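PDB 3EHN: SusD homolog from Bacteroides thetaiotaomicron, which probably binds glycans containing galactose and N-acetylglucosamine at the bacterial cell surface ahead of their uptake. Local coordinates for residues 87-92 / 490-495; 207-212 / 225-230; 346-351 / 365-370. All blocks are in the same frame, centred on the assembly; numbering follows the deposited sequence.

Contact 1: 87-92 / 490-495. With NDG (2-acetamido-2-deoxy-alpha-D-glucopyranose), chain C.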
loop_
_atom_site.group_PDB
_atom_site.type_symbol
_atom_site.label_atom_id
_atom_site.label_comp_id
_atom_site.label_asym_id
_atom_site.label_seq_id
_atom_site.Cartn_x
_atom_site.Cartn_y
_atom_site.Cartn_z
ATOM N N ARG A 87 -8.873 -18.230 2.111
ATOM C CA ARG A 87 -8.157 -17.075 1.613
ATOM C C ARG A 87 -8.031 -15.956 2.644
ATOM O O ARG A 87 -7.061 -15.197 2.638
ATOM C CB ARG A 87 -8.836 -16.563 0.352
ATOM C CG ARG A 87 -8.777 -17.568 -0.774
ATOM C CD ARG A 87 -7.341 -17.905 -1.119
ATOM N NE ARG A 87 -6.667 -16.794 -1.792
ATOM C CZ ARG A 87 -5.432 -16.860 -2.285
ATOM N NH1 ARG A 87 -4.741 -17.984 -2.170
ATOM N NH2 ARG A 87 -4.895 -15.821 -2.909
ATOM N N MET A 88 -9.005 -15.844 3.535
ATOM C CA MET A 88 -8.932 -14.809 4.547
ATOM C C MET A 88 -7.976 -15.203 5.672
ATOM O O MET A 88 -7.365 -14.340 6.289
ATOM C CB MET A 88 -10.322 -14.503 5.089
ATOM C CG MET A 88 -11.190 -13.774 4.095
ATOM S SD MET A 88 -10.422 -12.226 3.593
ATOM C CE MET A 88 -9.721 -12.689 2.026
ATOM N N ASN A 89 -7.846 -16.500 5.939
ATOM C CA ASN A 89 -6.918 -16.969 6.971
ATOM C C ASN A 89 -5.502 -16.744 6.480
ATOM O O ASN A 89 -4.588 -16.502 7.258
ATOM C CB ASN A 89 -7.088 -18.463 7.238
ATOM C CG ASN A 89 -7.921 -18.738 8.453
ATOM O OD1 ASN A 89 -7.709 -18.138 9.502
ATOM N ND2 ASN A 89 -8.875 -19.655 8.330
ATOM N N TYR A 90 -5.335 -16.841 5.169
ATOM C CA TYR A 90 -4.049 -16.668 4.526
ATOM C C TYR A 90 -3.674 -15.185 4.574
ATOM O O TYR A 90 -2.527 -14.838 4.879
ATOM C CB TYR A 90 -4.169 -17.218 3.100
ATOM C CG TYR A 90 -2.935 -17.203 2.224
ATOM C CD1 TYR A 90 -1.687 -17.603 2.701
ATOM C CD2 TYR A 90 -3.040 -16.843 0.876
ATOM C CE1 TYR A 90 -0.581 -17.643 1.852
ATOM C CE2 TYR A 90 -1.951 -16.881 0.027
ATOM C CZ TYR A 90 -0.730 -17.279 0.514
ATOM O OH TYR A 90 0.325 -17.314 -0.364
ATOM N N ALA A 91 -4.641 -14.310 4.303
ATOM C CA ALA A 91 -4.391 -12.872 4.342
ATOM C C ALA A 91 -4.034 -12.440 5.763
ATOM O O ALA A 91 -3.202 -11.562 5.966
ATOM C CB ALA A 91 -5.621 -12.097 3.862
ATOM N N TYR A 92 -4.675 -13.059 6.745
ATOM C CA TYR A 92 -4.418 -12.731 8.135
ATOM C C TYR A 92 -2.988 -13.094 8.491
ATOM O O TYR A 92 -2.336 -12.405 9.284
ATOM C CB TYR A 92 -5.364 -13.496 9.051
ATOM C CG TYR A 92 -5.200 -13.117 10.498
ATOM C CD1 TYR A 92 -5.636 -11.881 10.963
ATOM C CD2 TYR A 92 -4.592 -13.984 11.403
ATOM C CE1 TYR A 92 -5.473 -11.520 12.290
ATOM C CE2 TYR A 92 -4.425 -13.628 12.735
ATOM C CZ TYR A 92 -4.871 -12.398 13.170
ATOM O OH TYR A 92 -4.739 -12.046 14.495
ATOM N N ARG A 490 -12.558 -9.513 5.350
ATOM C CA ARG A 490 -13.273 -9.982 6.528
ATOM C C ARG A 490 -12.416 -11.069 7.175
ATOM O O ARG A 490 -11.562 -11.669 6.525
ATOM C CB ARG A 490 -14.671 -10.528 6.155
ATOM C CG ARG A 490 -14.722 -11.976 5.650
ATOM C CD ARG A 490 -16.042 -12.280 4.921
ATOM N NE ARG A 490 -16.057 -13.640 4.396
ATOM C CZ ARG A 490 -16.598 -14.684 5.016
ATOM N NH1 ARG A 490 -17.197 -14.538 6.190
ATOM N NH2 ARG A 490 -16.503 -15.892 4.478
ATOM N N PHE A 491 -12.613 -11.293 8.465
ATOM C CA PHE A 491 -11.869 -12.335 9.158
ATOM C C PHE A 491 -12.532 -13.679 8.817
ATOM O O PHE A 491 -13.764 -13.775 8.760
ATOM C CB PHE A 491 -11.917 -12.110 10.673
ATOM C CG PHE A 491 -11.177 -10.890 11.138
ATOM C CD1 PHE A 491 -9.791 -10.847 11.108
ATOM C CD2 PHE A 491 -11.866 -9.794 11.635
ATOM C CE1 PHE A 491 -9.102 -9.731 11.570
ATOM C CE2 PHE A 491 -11.183 -8.671 12.098
ATOM C CZ PHE A 491 -9.801 -8.642 12.066
ATOM N N ALA A 492 -11.725 -14.708 8.575
ATOM C CA ALA A 492 -12.273 -16.023 8.265
ATOM C C ALA A 492 -13.153 -16.419 9.444
ATOM O O ALA A 492 -12.712 -16.369 10.594
ATOM C CB ALA A 492 -11.157 -17.033 8.088
ATOM N N PRO A 493 -14.415 -16.796 9.180
ATOM C CA PRO A 493 -15.334 -17.192 10.254
ATOM C C PRO A 493 -14.783 -18.244 11.220
ATOM O O PRO A 493 -14.902 -18.113 12.445
ATOM C CB PRO A 493 -16.550 -17.681 9.484
ATOM C CG PRO A 493 -16.561 -16.752 8.303
ATOM C CD PRO A 493 -15.115 -16.756 7.882
ATOM N N THR A 494 -14.168 -19.281 10.669
ATOM C CA THR A 494 -13.624 -20.349 11.491
ATOM C C THR A 494 -12.629 -19.832 12.514
ATOM O O THR A 494 -12.367 -20.491 13.519
ATOM C CB THR A 494 -12.945 -21.428 10.631
ATOM O OG1 THR A 494 -11.791 -20.873 9.988
ATOM C CG2 THR A 494 -13.923 -21.946 9.583
ATOM N N ALA A 495 -12.084 -18.649 12.274
ATOM C CA ALA A 495 -11.112 -18.079 13.200
ATOM C C ALA A 495 -11.737 -17.810 14.571
ATOM O O ALA A 495 -11.043 -17.824 15.598
ATOM C CB ALA A 495 -10.533 -16.793 12.625
HETATM C C1 NDG C . -2.334 -19.147 -9.465
HETATM C C2 NDG C . -2.518 -19.580 -8.005
HETATM C C3 NDG C . -1.073 -19.887 -7.510
HETATM C C4 NDG C . -0.508 -21.047 -8.307
HETATM C C5 NDG C . -0.513 -20.699 -9.853
HETATM C C6 NDG C . 0.170 -21.810 -10.709
HETATM C C7 NDG C . -3.880 -18.390 -6.263
HETATM C C8 NDG C . -3.384 -18.506 -4.816
HETATM O O5 NDG C . -1.742 -20.133 -10.356
HETATM O O3 NDG C . -0.932 -20.230 -6.137
HETATM O O4 NDG C . 0.875 -21.526 -7.991
HETATM O O6 NDG C . -0.173 -21.555 -12.075
HETATM O O7 NDG C . -5.076 -18.428 -6.507
HETATM N N2 NDG C . -3.050 -18.553 -7.290
HETATM O O1 NDG C . -3.475 -18.686 -10.160
#
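M88 and A492 meet where helix 85-110 presses against the loop 490-495, and the contact divides into apolar, polar and ligand-facing parts. The apolar part rests on M88 CB and A492 CB, 4.0 Å apart. With CG lying beside its own backbone N (chi1 -71°), M88 folds its chain past the R490 carbonyl, SD lying 3.2 Å from R490 O. One turn on, Y92 CE1 approaches F491 CE1 at 4.1 Å; F491 also stacks with F140.

The polar groups give little to one another. N89 lays its amide against the A492 methyl, ND2 being 3.5 Å from A492 CB. T494 OG1 is hydrogen-bonded to D85, and R490 NE to the F83 carbonyl, while the loop closes on itself through a type I turn, A495 N to A492 O at 2.9 Å.

Towards the sugar, Y90 CD2 lies over one face of the R87 guanidinium and NDG O7 over the opposite one, while E78 makes a salt bridge with R87 NH2. The chemistry thus implies a mainly apolar seam with a carbonyl and an amide at its margin and, beside the bound glycan, a charged group whose turning the E78 salt bridge probably restrains.

Contact 2: 207-212 / 225-230. Unlike the reference sequence in segment 207-212: V212 (reference Ala).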
loop_
_atom_site.group_PDB
_atom_site.type_symbol
_atom_site.label_atom_id
_atom_site.label_comp_id
_atom_site.label_asym_id
_atom_site.label_seq_id
_atom_site.Cartn_x
_atom_site.Cartn_y
_atom_site.Cartn_z
ATOM N N LEU A 207 6.543 7.291 9.390
ATOM C CA LEU A 207 5.365 6.448 9.488
ATOM C C LEU A 207 4.345 7.154 10.384
ATOM O O LEU A 207 3.132 6.949 10.271
ATOM C CB LEU A 207 5.730 5.095 10.087
ATOM C CG LEU A 207 4.621 4.077 9.849
ATOM C CD1 LEU A 207 4.787 3.572 8.444
ATOM C CD2 LEU A 207 4.677 2.923 10.848
ATOM N N MET A 208 4.864 7.988 11.281
ATOM C CA MET A 208 4.054 8.756 12.212
ATOM C C MET A 208 3.312 9.782 11.366
ATOM O O MET A 208 2.099 9.914 11.458
ATOM C CB MET A 208 4.966 9.450 13.225
ATOM C CG MET A 208 4.294 9.850 14.528
ATOM S SD MET A 208 5.465 10.525 15.769
ATOM C CE MET A 208 6.557 9.100 16.060
ATOM N N LEU A 209 4.053 10.485 10.519
ATOM C CA LEU A 209 3.463 11.489 9.642
ATOM C C LEU A 209 2.372 10.865 8.795
ATOM O O LEU A 209 1.379 11.522 8.458
ATOM C CB LEU A 209 4.516 12.081 8.715
ATOM C CG LEU A 209 3.994 13.133 7.741
ATOM C CD1 LEU A 209 3.576 14.397 8.494
ATOM C CD2 LEU A 209 5.079 13.449 6.736
ATOM N N ARG A 210 2.567 9.597 8.436
ATOM C CA ARG A 210 1.592 8.875 7.632
ATOM C C ARG A 210 0.336 8.638 8.455
ATOM O O ARG A 210 -0.771 9.014 8.062
ATOM C CB ARG A 210 2.161 7.534 7.185
ATOM C CG ARG A 210 1.208 6.747 6.311
ATOM C CD ARG A 210 1.942 6.142 5.136
ATOM N NE ARG A 210 2.299 4.756 5.373
ATOM C CZ ARG A 210 3.174 4.081 4.644
ATOM N NH1 ARG A 210 3.786 4.682 3.635
ATOM N NH2 ARG A 210 3.415 2.801 4.911
ATOM N N ILE A 211 0.525 8.015 9.611
ATOM C CA ILE A 211 -0.571 7.707 10.508
ATOM C C ILE A 211 -1.355 8.960 10.903
ATOM O O ILE A 211 -2.589 8.925 10.966
ATOM C CB ILE A 211 -0.035 7.002 11.766
ATOM C CG1 ILE A 211 0.766 5.769 11.349
ATOM C CG2 ILE A 211 -1.168 6.585 12.666
ATOM C CD1 ILE A 211 1.418 5.054 12.503
ATOM N N VAL A 212 -0.655 10.069 11.147
ATOM C CA VAL A 212 -1.334 11.302 11.543
ATOM C C VAL A 212 -2.209 11.868 10.441
ATOM O O VAL A 212 -3.293 12.381 10.710
ATOM C CB VAL A 212 -0.351 12.408 11.991
ATOM C CG1 VAL A 212 0.406 11.950 13.180
ATOM C CG2 VAL A 212 0.593 12.783 10.865
ATOM N N GLU A 225 -1.257 16.336 17.388
ATOM C CA GLU A 225 -0.375 16.013 18.500
ATOM C C GLU A 225 0.880 15.304 18.017
ATOM O O GLU A 225 1.987 15.587 18.479
ATOM C CB GLU A 225 -1.083 15.115 19.508
ATOM C CG GLU A 225 -0.300 14.935 20.794
ATOM C CD GLU A 225 -0.711 13.693 21.560
ATOM O OE1 GLU A 225 -1.926 13.390 21.595
ATOM O OE2 GLU A 225 0.183 13.028 22.133
ATOM N N TYR A 226 0.711 14.376 17.085
ATOM C CA TYR A 226 1.855 13.639 16.590
ATOM C C TYR A 226 2.552 14.236 15.397
ATOM O O TYR A 226 3.769 14.173 15.315
ATOM C CB TYR A 226 1.460 12.195 16.303
ATOM C CG TYR A 226 1.194 11.443 17.571
ATOM C CD1 TYR A 226 -0.042 11.526 18.199
ATOM C CD2 TYR A 226 2.209 10.721 18.196
ATOM C CE1 TYR A 226 -0.261 10.912 19.419
ATOM C CE2 TYR A 226 2.002 10.106 19.413
ATOM C CZ TYR A 226 0.767 10.204 20.021
ATOM O OH TYR A 226 0.556 9.595 21.231
ATOM N N ILE A 227 1.805 14.824 14.473
ATOM C CA ILE A 227 2.434 15.412 13.302
ATOM C C ILE A 227 3.563 16.355 13.722
ATOM O O ILE A 227 4.547 16.518 12.996
ATOM C CB ILE A 227 1.416 16.173 12.443
ATOM C CG1 ILE A 227 2.095 16.705 11.184
ATOM C CG2 ILE A 227 0.837 17.313 13.230
ATOM C CD1 ILE A 227 1.135 17.302 10.184
ATOM N N THR A 228 3.430 16.960 14.898
ATOM C CA THR A 228 4.459 17.862 15.404
ATOM C C THR A 228 5.705 17.068 15.758
ATOM O O THR A 228 6.773 17.337 15.233
ATOM C CB THR A 228 3.988 18.632 16.655
ATOM O OG1 THR A 228 2.803 19.377 16.343
ATOM C CG2 THR A 228 5.065 19.593 17.115
ATOM N N LYS A 229 5.560 16.087 16.644
ATOM C CA LYS A 229 6.677 15.237 17.059
ATOM C C LYS A 229 7.381 14.605 15.862
ATOM O O LYS A 229 8.608 14.469 15.842
ATOM C CB LYS A 229 6.187 14.122 17.975
ATOM C CG LYS A 229 5.478 14.619 19.209
ATOM C CD LYS A 229 4.954 13.473 20.034
ATOM C CE LYS A 229 4.169 14.005 21.198
ATOM N NZ LYS A 229 3.681 12.893 22.049
ATOM N N ALA A 230 6.593 14.207 14.871
ATOM C CA ALA A 230 7.129 13.608 13.671
ATOM C C ALA A 230 8.068 14.564 12.965
ATOM O O ALA A 230 9.143 14.176 12.540
ATOM C CB ALA A 230 6.001 13.233 12.746
#
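M208 and A230 meet methylene to methyl, CB to CB at 4.0 Å, in the closely packed part of the contact, where the small A230 lets the partner helix come near. Beside them L209 CD1 touches I227 CG1 at 3.8 Å, and V212 lies against Y226 and I227, though the placing of its CG2 is doubtful. The backbones approach most nearly at L209 and I227, and T347 and L350 of helix 344-356 cover L209 from beyond.

Helices 197-215 and 220-231 form an antiparallel pair, the axes of the two short segments passing 8.5 Å apart at 159°: a helical hairpin in the largely helical fold of a family grouped with the TPR clan.

To the packed part belongs also the long side chain of M208. It swings CG away from its backbone N (chi1 -158°), which carries the chain toward the partner helix and sets SD at the edge of the Y226 ring, 5.4 Å from its centroid: a Met-aromatic contact. An alanine in place of M208 is likely to leave that ring edge without its sulfur neighbour and open a gap between Y226 and A230.

The loose side begins at K229, which brushes M208 SD only with CB, at 4.3 Å, and carries its amine outward to E225, NZ to OE2 at 3.5 Å, a salt bridge along the helix's outer surface, where E225 itself is exposed.

Contact 3: 346-351 / 365-370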
loop_
_atom_site.group_PDB
_atom_site.type_symbol
_atom_site.label_atom_id
_atom_site.label_comp_id
_atom_site.label_asym_id
_atom_site.label_seq_id
_atom_site.Cartn_x
_atom_site.Cartn_y
_atom_site.Cartn_z
ATOM N N GLU A 346 6.380 10.216 -1.007
ATOM C CA GLU A 346 5.208 10.163 -0.150
ATOM C C GLU A 346 5.250 11.264 0.924
ATOM O O GLU A 346 4.243 11.920 1.191
ATOM C CB GLU A 346 5.089 8.788 0.503
ATOM C CG GLU A 346 3.910 8.671 1.459
ATOM C CD GLU A 346 3.770 7.281 2.040
ATOM O OE1 GLU A 346 4.720 6.480 1.879
ATOM O OE2 GLU A 346 2.720 6.997 2.660
ATOM N N THR A 347 6.414 11.474 1.531
ATOM C CA THR A 347 6.565 12.495 2.560
ATOM C C THR A 347 6.010 13.824 2.096
ATOM O O THR A 347 5.215 14.445 2.792
ATOM C CB THR A 347 8.033 12.698 2.939
ATOM O OG1 THR A 347 8.568 11.457 3.414
ATOM C CG2 THR A 347 8.164 13.762 4.029
ATOM N N TYR A 348 6.429 14.258 0.913
ATOM C CA TYR A 348 5.965 15.525 0.359
ATOM C C TYR A 348 4.462 15.597 0.125
ATOM O O TYR A 348 3.843 16.641 0.351
ATOM C CB TYR A 348 6.706 15.830 -0.937
ATOM C CG TYR A 348 8.144 16.203 -0.684
ATOM C CD1 TYR A 348 9.165 15.266 -0.815
ATOM C CD2 TYR A 348 8.481 17.484 -0.258
ATOM C CE1 TYR A 348 10.481 15.600 -0.527
ATOM C CE2 TYR A 348 9.789 17.820 0.031
ATOM C CZ TYR A 348 10.781 16.879 -0.107
ATOM O OH TYR A 348 12.084 17.226 0.154
ATOM N N PHE A 349 3.873 14.497 -0.335
ATOM C CA PHE A 349 2.444 14.480 -0.563
ATOM C C PHE A 349 1.724 14.511 0.765
ATOM O O PHE A 349 0.653 15.102 0.876
ATOM C CB PHE A 349 2.047 13.258 -1.386
ATOM C CG PHE A 349 2.461 13.355 -2.830
ATOM C CD1 PHE A 349 2.093 14.455 -3.602
ATOM C CD2 PHE A 349 3.235 12.362 -3.417
ATOM C CE1 PHE A 349 2.494 14.563 -4.935
ATOM C CE2 PHE A 349 3.640 12.466 -4.748
ATOM C CZ PHE A 349 3.268 13.569 -5.506
ATOM N N LEU A 350 2.316 13.897 1.782
ATOM C CA LEU A 350 1.702 13.913 3.108
ATOM C C LEU A 350 1.702 15.329 3.657
ATOM O O LEU A 350 0.696 15.793 4.181
ATOM C CB LEU A 350 2.444 12.981 4.068
ATOM C CG LEU A 350 2.270 11.496 3.723
ATOM C CD1 LEU A 350 3.182 10.656 4.611
ATOM C CD2 LEU A 350 0.809 11.080 3.902
ATOM N N LYS A 351 2.836 16.012 3.527
ATOM C CA LYS A 351 2.955 17.384 3.991
ATOM C C LYS A 351 1.982 18.267 3.218
ATOM O O LYS A 351 1.410 19.212 3.764
ATOM C CB LYS A 351 4.374 17.903 3.784
ATOM C CG LYS A 351 5.428 17.340 4.728
ATOM C CD LYS A 351 6.747 18.074 4.518
ATOM C CE LYS A 351 7.808 17.628 5.503
ATOM N NZ LYS A 351 9.080 18.370 5.277
ATOM N N LYS A 365 0.663 23.829 -2.431
ATOM C CA LYS A 365 1.167 23.736 -3.779
ATOM C C LYS A 365 2.681 23.470 -3.852
ATOM O O LYS A 365 3.135 22.716 -4.715
ATOM C CB LYS A 365 0.814 25.016 -4.549
ATOM C CG LYS A 365 1.281 24.988 -5.998
ATOM C CD LYS A 365 1.217 26.352 -6.648
ATOM C CE LYS A 365 1.749 26.288 -8.064
ATOM N NZ LYS A 365 1.980 27.642 -8.642
ATOM N N THR A 366 3.474 24.063 -2.963
ATOM C CA THR A 366 4.912 23.829 -3.061
ATOM C C THR A 366 5.278 22.373 -2.750
ATOM O O THR A 366 6.098 21.765 -3.444
ATOM C CB THR A 366 5.724 24.780 -2.151
ATOM O OG1 THR A 366 5.789 24.241 -0.829
ATOM C CG2 THR A 366 5.078 26.157 -2.105
ATOM N N PHE A 367 4.665 21.809 -1.717
ATOM C CA PHE A 367 4.926 20.423 -1.358
ATOM C C PHE A 367 4.450 19.498 -2.478
ATOM O O PHE A 367 5.099 18.501 -2.800
ATOM C CB PHE A 367 4.197 20.079 -0.064
ATOM C CG PHE A 367 4.712 20.814 1.130
ATOM C CD1 PHE A 367 6.018 20.631 1.561
ATOM C CD2 PHE A 367 3.900 21.699 1.819
ATOM C CE1 PHE A 367 6.502 21.317 2.657
ATOM C CE2 PHE A 367 4.382 22.394 2.921
ATOM C CZ PHE A 367 5.685 22.199 3.337
ATOM N N TYR A 368 3.304 19.846 -3.061
ATOM C CA TYR A 368 2.697 19.075 -4.139
ATOM C C TYR A 368 3.679 18.918 -5.293
ATOM O O TYR A 368 4.112 17.809 -5.590
ATOM C CB TYR A 368 1.422 19.778 -4.618
ATOM C CG TYR A 368 0.772 19.176 -5.852
ATOM C CD1 TYR A 368 0.089 17.967 -5.788
ATOM C CD2 TYR A 368 0.846 19.824 -7.082
ATOM C CE1 TYR A 368 -0.500 17.422 -6.912
ATOM C CE2 TYR A 368 0.262 19.289 -8.210
ATOM C CZ TYR A 368 -0.410 18.088 -8.119
ATOM O OH TYR A 368 -1.005 17.554 -9.242
ATOM N N GLU A 369 4.025 20.032 -5.934
ATOM C CA GLU A 369 4.954 20.031 -7.057
ATOM C C GLU A 369 6.269 19.341 -6.691
ATOM O O GLU A 369 6.787 18.528 -7.449
ATOM C CB GLU A 369 5.223 21.470 -7.521
ATOM C CG GLU A 369 4.057 22.145 -8.267
ATOM C CD GLU A 369 4.301 23.635 -8.582
ATOM O OE1 GLU A 369 3.610 24.180 -9.471
ATOM O OE2 GLU A 369 5.171 24.271 -7.939
ATOM N N GLN A 370 6.813 19.653 -5.524
ATOM C CA GLN A 370 8.061 19.021 -5.119
ATOM C C GLN A 370 7.866 17.517 -5.003
ATOM O O GLN A 370 8.772 16.747 -5.306
ATOM C CB GLN A 370 8.559 19.583 -3.782
ATOM C CG GLN A 370 9.775 18.845 -3.207
ATOM C CD GLN A 370 11.011 18.846 -4.125
ATOM O OE1 GLN A 370 12.065 18.329 -3.749
ATOM N NE2 GLN A 370 10.885 19.422 -5.322
#
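Q370 lies over one face of the Y348 ring, and the way these two side chains are turned shows how flat groups can share a helix-helix interface without stacking. The contact is made by an aliphatic carbon: Q370 CG sits 3.6 Å from the centroid of the Y348 ring, a CH-pi contact displaced toward the rim. Q370 takes CG to the position anti to its backbone N (chi1 173°), and a bend at the next bond stands the amide on end, its plane 85° from that of the ring. OE1 and the Y348 OH remain 4.1 Å apart; the phenol has instead a weak hydrogen bond to the E240 carbonyl.

The second pairing reverses the roles of the helices. Here F367 supplies the ring and K351 the aliphatic chain, which crosses it at about a right angle. K351 CB stands 4.0 Å from the centroid of the F367 ring, over one face, and CD continues past CE1 at 3.7 Å. The extended chain then leaves the interface and delivers NZ to a salt bridge with E240. On the opposite face of F367 lies T366 OG1.

Between the two pairings the Y348 carbonyl O lies 3.5 Å from F367 CB, where the CA atoms of Y348 and F367 are 5.3 Å apart. On the buried flank F349 meets Y368 obliquely, CE1 to CD1 at 4.3 Å; helix 429-445 touches both rings through Q440, and Y368 OH is hydrogen-bonded to the P418 carbonyl.

With the segment axes 7.8 Å apart and running at 159° to one another, helices 344-356 and 364-379 make an antiparallel helical hairpin, joined by CH-pi packing of aliphatic chains on aromatic rings, in a protein of the TPR clan.

Following the chain from the N terminus, helix 85-110 opens contact 1, which closes only near the C-terminal end, at loop 490-495, after almost 400 residues. Both other contacts are nested inside that long loop. Contact 2 comes first and closes a short one, returning helix 220-231 onto helix 197-215; contact 3 follows in series, pairing helix 344-356 with helix 364-379. Contacts 2 and 3 touch: R210 NH1 and E346 OE1 form a 2.7 Å salt bridge, joining the two hairpins side by side. Contact 1 lies apart beside the sugar, its centre 31 Å from that of contact 2 and 37 Å from that of contact 3.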